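Local coordinates for endo-n-acetyl-beta-d-glucosaminidase (Hypocrea jecorina, PDB 4AC1), which hydrolyses N-linked glycans as a fungal family 18 endo-beta-N-acetylglucosaminidase, responsible for deglycosylating the fungus's own cellulases, at residues Asp125-Met130 and Ser165-Phe170; Leu151-Pro156 and Ile183-Thr188. One frame throughout, in Å; residues are numbered along the deposited sequence.

How the contacts relate
Contact 2 lies deep in the barrel, where strand 151-154 pairs with strand 185-189; contact 1 lies farther from the middle of the chain, between the loops that follow strands 121-125 and 151-154. Their centres are about 13 Å apart, and they touch twice: D125 OD1 packs 3.5 Å from A155 CB, and F170 CZ lies 3.9 Å from L154 CD2. The zinc ion bound by E127 of contact 1 brings them together again, because Q189, directly after segment 183-188, supplies another ligand, and Q189 NE2 donates to A155 O. D125 and E127, with D123, fit the D-x-D-x-E signature of family 18, which probably places both contacts at the active-site end of the barrel.

Contact 1: residues Asp125-Met130 and Ser165-Phe170; sequences DVEQPM and SNLSGF. With ZN (zinc ion), chain G.
S168 OG donates to V126 O over 2.7 Å and also hydrogen-bonds to Y172 OH, so the hydroxyl ties the first loop to helix 172-179. Farther along the same loop as V126, M130 N donates to S168 O (2.9 Å), from well above that carbonyl's plane; P129 CA approaches the same oxygen as a C-H donor. Beside these bonds, V126 CG1 meets F170 CE2 at 3.9 Å, and M130 CB lies near F170 CD2. S168 CB covers one face of the F170 ring toward its rim, while M130 O comes to the ring's edge in its plane. L167 runs alongside the E127 side chain, its CD1 4.0 Å from E127 CG. N166 OD1 accepts from S168 N in an Asx turn, and N166 ND2 donates to F170 O (2.7 Å). CD of E127 lies anti to CA (chi2 -176°), which extends the chain beyond CG; OE2 binds the zinc ion at 2.0 Å. Q189 and four waters complete the shell, and one of those waters donates to E127 OE1 at 2.8 Å. Both carboxylate oxygens are therefore engaged, which would limit rotation of the group, while L167 packs against the aliphatic stem that carries it.

Contact 2: residues Leu151-Pro156 and Ile183-Thr188; sequences LITLAP and IDWYNT
T153 and W185 lie side by side and point the same way, with T153 CG2 over the centre of the indole's six-membered ring, 3.4 Å from the centroid and 12° off the normal, a CH-pi contact. In its own plane the indole NE1 donates to N187 OD1 (2.8 Å), from well above the amide carbonyl's plane. With T153 OG1 between the backbone N and the carbonyl carbon (chi1 63°), CG2 is left anti to the carbonyl carbon, over the ring, while OG1 hydrogen-bonds to D123 OD1. An alanine in place of W185 removes the ring under T153 CG2 and the donor to N187 OD1, which would probably open a gap and leave the amide mainly its weak bond to D123. L151 and D184 cross at about a right angle, L151 CD2 3.8 Å from D184 CG. D184 OD2 receives I152 N on its anti lone pair at 2.9 Å and also forms a salt bridge with R143; I152 O accepts D184 N. On the face carrying L154 and Y186, L154 CD1 meets I183 CD1 at 3.7 Å, and P156 CG, from the following loop, lies against Y186 CB. N187 N donates to L154 O (2.7 Å), whereas L154 N to W185 O is weak; strand segments 151-154 and 185-188 run at 39°. Parallel neighbours joined through helix 172-179 form a beta-alpha-beta unit, the repeating element of the TIM barrel of family 18.

Contact 1: residues Asp125-Met130 and Ser165-Phe170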
ATOM      1  N   ASP A 125       5.785  -2.549  -3.147  1.00  4.89           N
ATOM      2  CA  ASP A 125       6.201  -2.715  -1.751  1.00  4.96           C
ATOM      3  C   ASP A 125       7.470  -3.541  -1.730  1.00  5.00           C
ATOM      4  O   ASP A 125       7.442  -4.769  -1.695  1.00  5.95           O
ATOM      5  CB  ASP A 125       5.074  -3.383  -0.965  1.00  5.19           C
ATOM      6  CG  ASP A 125       5.332  -3.466   0.527  1.00  5.48           C
ATOM      7  OD1 ASP A 125       6.409  -3.077   1.028  1.00  5.57           O
ATOM      8  OD2 ASP A 125       4.413  -3.982   1.213  1.00  7.85           O
ATOM      9  N   VAL A 126       8.595  -2.850  -1.805  1.00  5.32           N
ATOM     10  CA  VAL A 126       9.878  -3.493  -2.058  1.00  5.45           C
ATOM     11  C   VAL A 126      10.568  -3.782  -0.732  1.00  5.88           C
ATOM     12  O   VAL A 126      11.041  -2.874  -0.043  1.00  5.65           O
ATOM     13  CB  VAL A 126      10.764  -2.608  -2.970  1.00  5.20           C
ATOM     14  CG1 VAL A 126      12.088  -3.305  -3.257  1.00  6.45           C
ATOM     15  CG2 VAL A 126      10.022  -2.272  -4.280  1.00  5.33           C
ATOM     16  N   GLU A 127      10.562  -5.053  -0.348  1.00  6.49           N
ATOM     17  CA  GLU A 127      11.095  -5.456   0.946  1.00  7.18           C
ATOM     18  C   GLU A 127      12.390  -6.271   0.826  1.00  7.35           C
ATOM     19  O   GLU A 127      12.886  -6.798   1.826  1.00  7.46           O
ATOM     20  CB  GLU A 127      10.037  -6.186   1.788  1.00  7.39           C
ATOM     21  CG  GLU A 127       8.836  -5.336   2.190  1.00  9.31           C
ATOM     22  CD  GLU A 127       7.858  -6.079   3.095  1.00  9.59           C
ATOM     23  OE1 GLU A 127       8.259  -7.075   3.732  1.00  9.76           O
ATOM     24  OE2 GLU A 127       6.690  -5.665   3.176  1.00  9.26           O
ATOM     25  N   GLN A 128      12.937  -6.369  -0.383  1.00  8.28           N
ATOM     26  CA  GLN A 128      14.281  -6.936  -0.597  1.00  8.24           C
ATOM     27  C   GLN A 128      15.015  -5.967  -1.515  1.00  8.64           C
ATOM     28  O   GLN A 128      14.365  -5.157  -2.173  1.00  8.40           O
ATOM     29  CB  GLN A 128      14.241  -8.342  -1.218  1.00  8.91           C
ATOM     30  CG  GLN A 128      13.439  -9.364  -0.430  1.00  9.31           C
ATOM     31  CD  GLN A 128      11.938  -9.265  -0.691  1.00  9.01           C
ATOM     32  OE1 GLN A 128      11.501  -8.991  -1.810  1.00  9.07           O
ATOM     33  NE2 GLN A 128      11.148  -9.492   0.351  1.00 10.51           N
ATOM     34  N   PRO A 129      16.362  -6.038  -1.572  1.00  9.38           N
ATOM     35  CA  PRO A 129      17.083  -5.047  -2.384  1.00  9.34           C
ATOM     36  C   PRO A 129      16.775  -5.098  -3.882  1.00  8.81           C
ATOM     37  O   PRO A 129      16.708  -6.184  -4.480  1.00  9.24           O
ATOM     38  CB  PRO A 129      18.555  -5.394  -2.130  1.00  9.66           C
ATOM     39  CG  PRO A 129      18.548  -6.014  -0.768  1.00 10.86           C
ATOM     40  CD  PRO A 129      17.289  -6.838  -0.747  1.00  9.93           C
ATOM     41  N   MET A 130      16.561  -3.917  -4.460  1.00  8.32           N
ATOM     42  CA  MET A 130      16.406  -3.728  -5.904  1.00  7.53           C
ATOM     43  C   MET A 130      17.301  -2.558  -6.297  1.00  7.01           C
ATOM     44  O   MET A 130      17.406  -1.588  -5.539  1.00  6.55           O
ATOM     45  CB  MET A 130      14.946  -3.422  -6.266  1.00  7.90           C
ATOM     46  CG  MET A 130      14.676  -3.335  -7.746  1.00  7.36           C
ATOM     47  SD  MET A 130      12.950  -2.958  -8.069  1.00  8.14           S
ATOM     48  CE  MET A 130      12.782  -3.555  -9.762  1.00 10.35           C
ATOM     49  N   SER A 165      17.611   3.145   7.920  1.00  7.37           N
ATOM     50  CA  SER A 165      17.265   1.754   7.657  1.00  7.37           C
ATOM     51  C   SER A 165      16.212   1.594   6.583  1.00  7.02           C
ATOM     52  O   SER A 165      15.171   2.255   6.615  1.00  6.69           O
ATOM     53  CB  SER A 165      16.809   1.059   8.934  1.00  6.82           C
ATOM     54  OG  SER A 165      17.791   1.226   9.933  1.00  7.85           O
ATOM     55  N   ASN A 166      16.490   0.681   5.654  1.00  6.57           N
ATOM     56  CA  ASN A 166      15.729   0.558   4.418  1.00  7.09           C
ATOM     57  C   ASN A 166      15.732  -0.899   3.983  1.00  7.35           C
ATOM     58  O   ASN A 166      16.769  -1.569   4.017  1.00  8.28           O
ATOM     59  CB  ASN A 166      16.406   1.455   3.373  1.00  7.21           C
ATOM     60  CG  ASN A 166      15.751   1.417   1.995  1.00  7.13           C
ATOM     61  OD1 ASN A 166      14.602   0.995   1.816  1.00  5.87           O
ATOM     62  ND2 ASN A 166      16.499   1.893   1.004  1.00  9.41           N
ATOM     63  N   LEU A 167      14.568  -1.414   3.617  1.00  7.13           N
ATOM     64  CA  LEU A 167      14.471  -2.788   3.145  1.00  7.01           C
ATOM     65  C   LEU A 167      14.698  -2.930   1.646  1.00  7.44           C
ATOM     66  O   LEU A 167      14.833  -4.047   1.149  1.00  8.08           O
ATOM     67  CB  LEU A 167      13.100  -3.369   3.502  1.00  7.23           C
ATOM     68  CG  LEU A 167      12.670  -3.412   4.966  1.00  7.53           C
ATOM     69  CD1 LEU A 167      11.253  -3.949   5.088  1.00 10.08           C
ATOM     70  CD2 LEU A 167      13.636  -4.280   5.767  1.00  9.98           C
ATOM     71  N   SER A 168      14.703  -1.805   0.932  1.00  6.99           N
ATOM     72  CA  SER A 168      14.554  -1.802  -0.527  1.00  6.58           C
ATOM     73  C   SER A 168      15.845  -1.729  -1.326  1.00  7.17           C
ATOM     74  O   SER A 168      15.809  -1.860  -2.547  1.00  6.68           O
ATOM     75  CB  SER A 168      13.653  -0.645  -0.982  1.00  6.99           C
ATOM     76  OG  SER A 168      12.444  -0.590  -0.240  1.00  6.18           O
ATOM     77  N   GLY A 169      16.969  -1.483  -0.658  1.00  7.11           N
ATOM     78  CA  GLY A 169      18.256  -1.325  -1.347  1.00  7.93           C
ATOM     79  C   GLY A 169      18.443   0.041  -1.995  1.00  8.10           C
ATOM     80  O   GLY A 169      19.363   0.780  -1.644  1.00  8.84           O
ATOM     81  N   PHE A 170      17.585   0.379  -2.953  1.00  7.19           N
ATOM     82  CA  PHE A 170      17.680   1.682  -3.612  1.00  6.41           C
ATOM     83  C   PHE A 170      17.381   2.862  -2.680  1.00  6.30           C
ATOM     84  O   PHE A 170      16.811   2.691  -1.590  1.00  6.97           O
ATOM     85  CB  PHE A 170      16.766   1.746  -4.839  1.00  6.77           C
ATOM     86  CG  PHE A 170      15.307   1.592  -4.521  1.00  6.72           C
ATOM     87  CD1 PHE A 170      14.579   2.673  -4.038  1.00  6.53           C
ATOM     88  CD2 PHE A 170      14.659   0.367  -4.703  1.00  7.43           C
ATOM     89  CE1 PHE A 170      13.232   2.556  -3.746  1.00  6.07           C
ATOM     90  CE2 PHE A 170      13.292   0.244  -4.419  1.00  7.29           C
ATOM     91  CZ  PHE A 170      12.588   1.339  -3.929  1.00  7.62           C
TER
HETATM   92 ZN    ZN G1291       5.240  -5.894   4.609  0.75  9.12          ZN
HETATM   93  O   HOH W   1       5.891  -7.601   5.083  0.50  7.12           O
HETATM   94  O   HOH W   2       6.283  -4.624   6.142  0.75  9.36           O
HETATM   95  O   HOH W   3       3.905  -6.864   3.250  1.00 16.20           O
HETATM   96  O   HOH W   4       3.713  -6.204   6.123  1.00 14.11           O

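Contact 2: residues Leu151-Pro156 and Ile183-Thr188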
ATOM      1  N   LEU A 151      -2.532   5.074 -10.579  1.00  6.33           N
ATOM      2  CA  LEU A 151      -1.891   5.335  -9.289  1.00  5.95           C
ATOM      3  C   LEU A 151      -0.646   4.488  -9.125  1.00  5.20           C
ATOM      4  O   LEU A 151      -0.691   3.282  -9.310  1.00  5.86           O
ATOM      5  CB  LEU A 151      -2.861   5.109  -8.123  1.00  6.31           C
ATOM      6  CG  LEU A 151      -4.061   6.062  -8.134  1.00  7.02           C
ATOM      7  CD1 LEU A 151      -5.029   5.683  -7.032  1.00  7.68           C
ATOM      8  CD2 LEU A 151      -3.640   7.537  -8.015  1.00  8.16           C
ATOM      9  N   ILE A 152       0.477   5.125  -8.823  1.00  4.58           N
ATOM     10  CA  ILE A 152       1.720   4.409  -8.558  1.00  4.41           C
ATOM     11  C   ILE A 152       2.213   4.830  -7.188  1.00  3.50           C
ATOM     12  O   ILE A 152       2.453   6.010  -6.943  1.00  4.70           O
ATOM     13  CB  ILE A 152       2.804   4.676  -9.630  1.00  4.38           C
ATOM     14  CG1 ILE A 152       2.298   4.257 -11.022  1.00  6.28           C
ATOM     15  CG2 ILE A 152       4.098   3.919  -9.300  1.00  6.09           C
ATOM     16  CD1 ILE A 152       3.251   4.541 -12.180  1.00  8.00           C
ATOM     17  N   THR A 153       2.358   3.853  -6.294  1.00  3.75           N
ATOM     18  CA  THR A 153       2.823   4.139  -4.947  1.00  3.84           C
ATOM     19  C   THR A 153       3.949   3.183  -4.563  1.00  3.77           C
ATOM     20  O   THR A 153       4.188   2.182  -5.241  1.00  3.84           O
ATOM     21  CB  THR A 153       1.659   4.073  -3.926  1.00  3.73           C
ATOM     22  OG1 THR A 153       1.132   2.744  -3.883  1.00  4.40           O
ATOM     23  CG2 THR A 153       0.540   5.000  -4.326  1.00  4.38           C
ATOM     24  N   LEU A 154       4.665   3.523  -3.494  1.00  4.39           N
ATOM     25  CA  LEU A 154       5.629   2.609  -2.891  1.00  4.37           C
ATOM     26  C   LEU A 154       5.347   2.546  -1.405  1.00  3.67           C
ATOM     27  O   LEU A 154       4.611   3.382  -0.882  1.00  3.96           O
ATOM     28  CB  LEU A 154       7.069   3.033  -3.176  1.00  5.18           C
ATOM     29  CG  LEU A 154       7.477   2.963  -4.647  1.00  5.72           C
ATOM     30  CD1 LEU A 154       7.254   4.311  -5.364  1.00  6.75           C
ATOM     31  CD2 LEU A 154       8.898   2.458  -4.788  1.00  5.76           C
ATOM     32  N   ALA A 155       5.953   1.571  -0.727  1.00  4.29           N
ATOM     33  CA  ALA A 155       5.773   1.384   0.703  1.00  4.71           C
ATOM     34  C   ALA A 155       7.128   1.362   1.431  1.00  4.48           C
ATOM     35  O   ALA A 155       7.505   0.349   2.023  1.00  4.03           O
ATOM     36  CB  ALA A 155       4.976   0.095   0.960  1.00  5.16           C
ATOM     37  N   PRO A 156       7.871   2.479   1.410  1.00  4.34           N
ATOM     38  CA  PRO A 156       9.106   2.535   2.196  1.00  4.25           C
ATOM     39  C   PRO A 156       8.811   2.369   3.682  1.00  4.09           C
ATOM     40  O   PRO A 156       7.778   2.819   4.166  1.00  3.80           O
ATOM     41  CB  PRO A 156       9.597   3.960   1.946  1.00  4.39           C
ATOM     42  CG  PRO A 156       8.355   4.740   1.629  1.00  3.73           C
ATOM     43  CD  PRO A 156       7.478   3.801   0.885  1.00  4.92           C
ATOM     44  N   ILE A 183       5.096   9.374  -8.946  1.00  6.11           N
ATOM     45  CA  ILE A 183       4.729   8.620  -7.745  1.00  5.93           C
ATOM     46  C   ILE A 183       3.674   9.426  -7.013  1.00  5.49           C
ATOM     47  O   ILE A 183       3.893  10.588  -6.684  1.00  6.73           O
ATOM     48  CB  ILE A 183       5.964   8.371  -6.845  1.00  5.72           C
ATOM     49  CG1 ILE A 183       6.962   7.440  -7.545  1.00  6.64           C
ATOM     50  CG2 ILE A 183       5.530   7.818  -5.488  1.00  5.92           C
ATOM     51  CD1 ILE A 183       8.359   7.480  -6.959  1.00  6.56           C
ATOM     52  N   ASP A 184       2.532   8.809  -6.762  1.00  4.71           N
ATOM     53  CA  ASP A 184       1.421   9.532  -6.143  1.00  5.13           C
ATOM     54  C   ASP A 184       1.582   9.724  -4.640  1.00  4.48           C
ATOM     55  O   ASP A 184       1.269  10.795  -4.128  1.00  5.78           O
ATOM     56  CB  ASP A 184       0.073   8.910  -6.520  1.00  5.89           C
ATOM     57  CG  ASP A 184      -0.167   8.977  -7.993  1.00  5.72           C
ATOM     58  OD1 ASP A 184      -0.498  10.079  -8.490  1.00  9.78           O
ATOM     59  OD2 ASP A 184       0.054   7.979  -8.699  1.00  6.67           O
ATOM     60  N   TRP A 185       2.064   8.689  -3.946  1.00  4.38           N
ATOM     61  CA  TRP A 185       2.366   8.803  -2.518  1.00  3.87           C
ATOM     62  C   TRP A 185       3.179   7.613  -2.033  1.00  3.84           C
ATOM     63  O   TRP A 185       3.380   6.632  -2.771  1.00  3.84           O
ATOM     64  CB  TRP A 185       1.097   8.996  -1.654  1.00  4.07           C
ATOM     65  CG  TRP A 185       0.252   7.768  -1.467  1.00  3.83           C
ATOM     66  CD1 TRP A 185       0.411   6.804  -0.511  1.00  4.41           C
ATOM     67  CD2 TRP A 185      -0.891   7.377  -2.246  1.00  4.71           C
ATOM     68  NE1 TRP A 185      -0.546   5.835  -0.643  1.00  4.59           N
ATOM     69  CE2 TRP A 185      -1.367   6.168  -1.691  1.00  4.13           C
ATOM     70  CE3 TRP A 185      -1.555   7.922  -3.359  1.00  4.58           C
ATOM     71  CZ2 TRP A 185      -2.458   5.479  -2.219  1.00  4.86           C
ATOM     72  CZ3 TRP A 185      -2.652   7.247  -3.869  1.00  6.03           C
ATOM     73  CH2 TRP A 185      -3.090   6.032  -3.299  1.00  5.17           C
ATOM     74  N   TYR A 186       3.640   7.733  -0.788  1.00  3.57           N
ATOM     75  CA  TYR A 186       4.409   6.711  -0.104  1.00  3.80           C
ATOM     76  C   TYR A 186       3.597   6.165   1.069  1.00  3.46           C
ATOM     77  O   TYR A 186       3.236   6.914   1.991  1.00  4.26           O
ATOM     78  CB  TYR A 186       5.740   7.297   0.383  1.00  4.19           C
ATOM     79  CG  TYR A 186       6.600   7.879  -0.724  1.00  4.30           C
ATOM     80  CD1 TYR A 186       7.436   7.056  -1.477  1.00  5.58           C
ATOM     81  CD2 TYR A 186       6.580   9.251  -1.014  1.00  5.45           C
ATOM     82  CE1 TYR A 186       8.208   7.567  -2.499  1.00  6.59           C
ATOM     83  CE2 TYR A 186       7.369   9.776  -2.048  1.00  5.72           C
ATOM     84  CZ  TYR A 186       8.186   8.925  -2.768  1.00  6.50           C
ATOM     85  OH  TYR A 186       8.954   9.455  -3.788  1.00  8.53           O
ATOM     86  N   ASN A 187       3.288   4.873   1.004  1.00  3.44           N
ATOM     87  CA  ASN A 187       2.623   4.147   2.083  1.00  3.73           C
ATOM     88  C   ASN A 187       3.680   3.853   3.126  1.00  4.06           C
ATOM     89  O   ASN A 187       4.349   2.818   3.089  1.00  4.51           O
ATOM     90  CB  ASN A 187       2.039   2.848   1.533  1.00  4.38           C
ATOM     91  CG  ASN A 187       0.868   3.093   0.620  1.00  3.72           C
ATOM     92  OD1 ASN A 187      -0.151   3.648   1.043  1.00  5.09           O
ATOM     93  ND2 ASN A 187       1.014   2.700  -0.649  1.00  5.49           N
ATOM     94  N   THR A 188       3.858   4.795   4.043  1.00  3.86           N
ATOM     95  CA  THR A 188       5.082   4.815   4.838  1.00  4.60           C
ATOM     96  C   THR A 188       4.910   3.974   6.099  1.00  3.80           C
ATOM     97  O   THR A 188       3.986   4.194   6.887  1.00  4.45           O
ATOM     98  CB  THR A 188       5.519   6.266   5.125  1.00  3.69           C
ATOM     99  OG1 THR A 188       5.654   6.976   3.887  1.00  5.05           O
ATOM    100  CG2 THR A 188       6.868   6.320   5.804  1.00  5.50           C
TER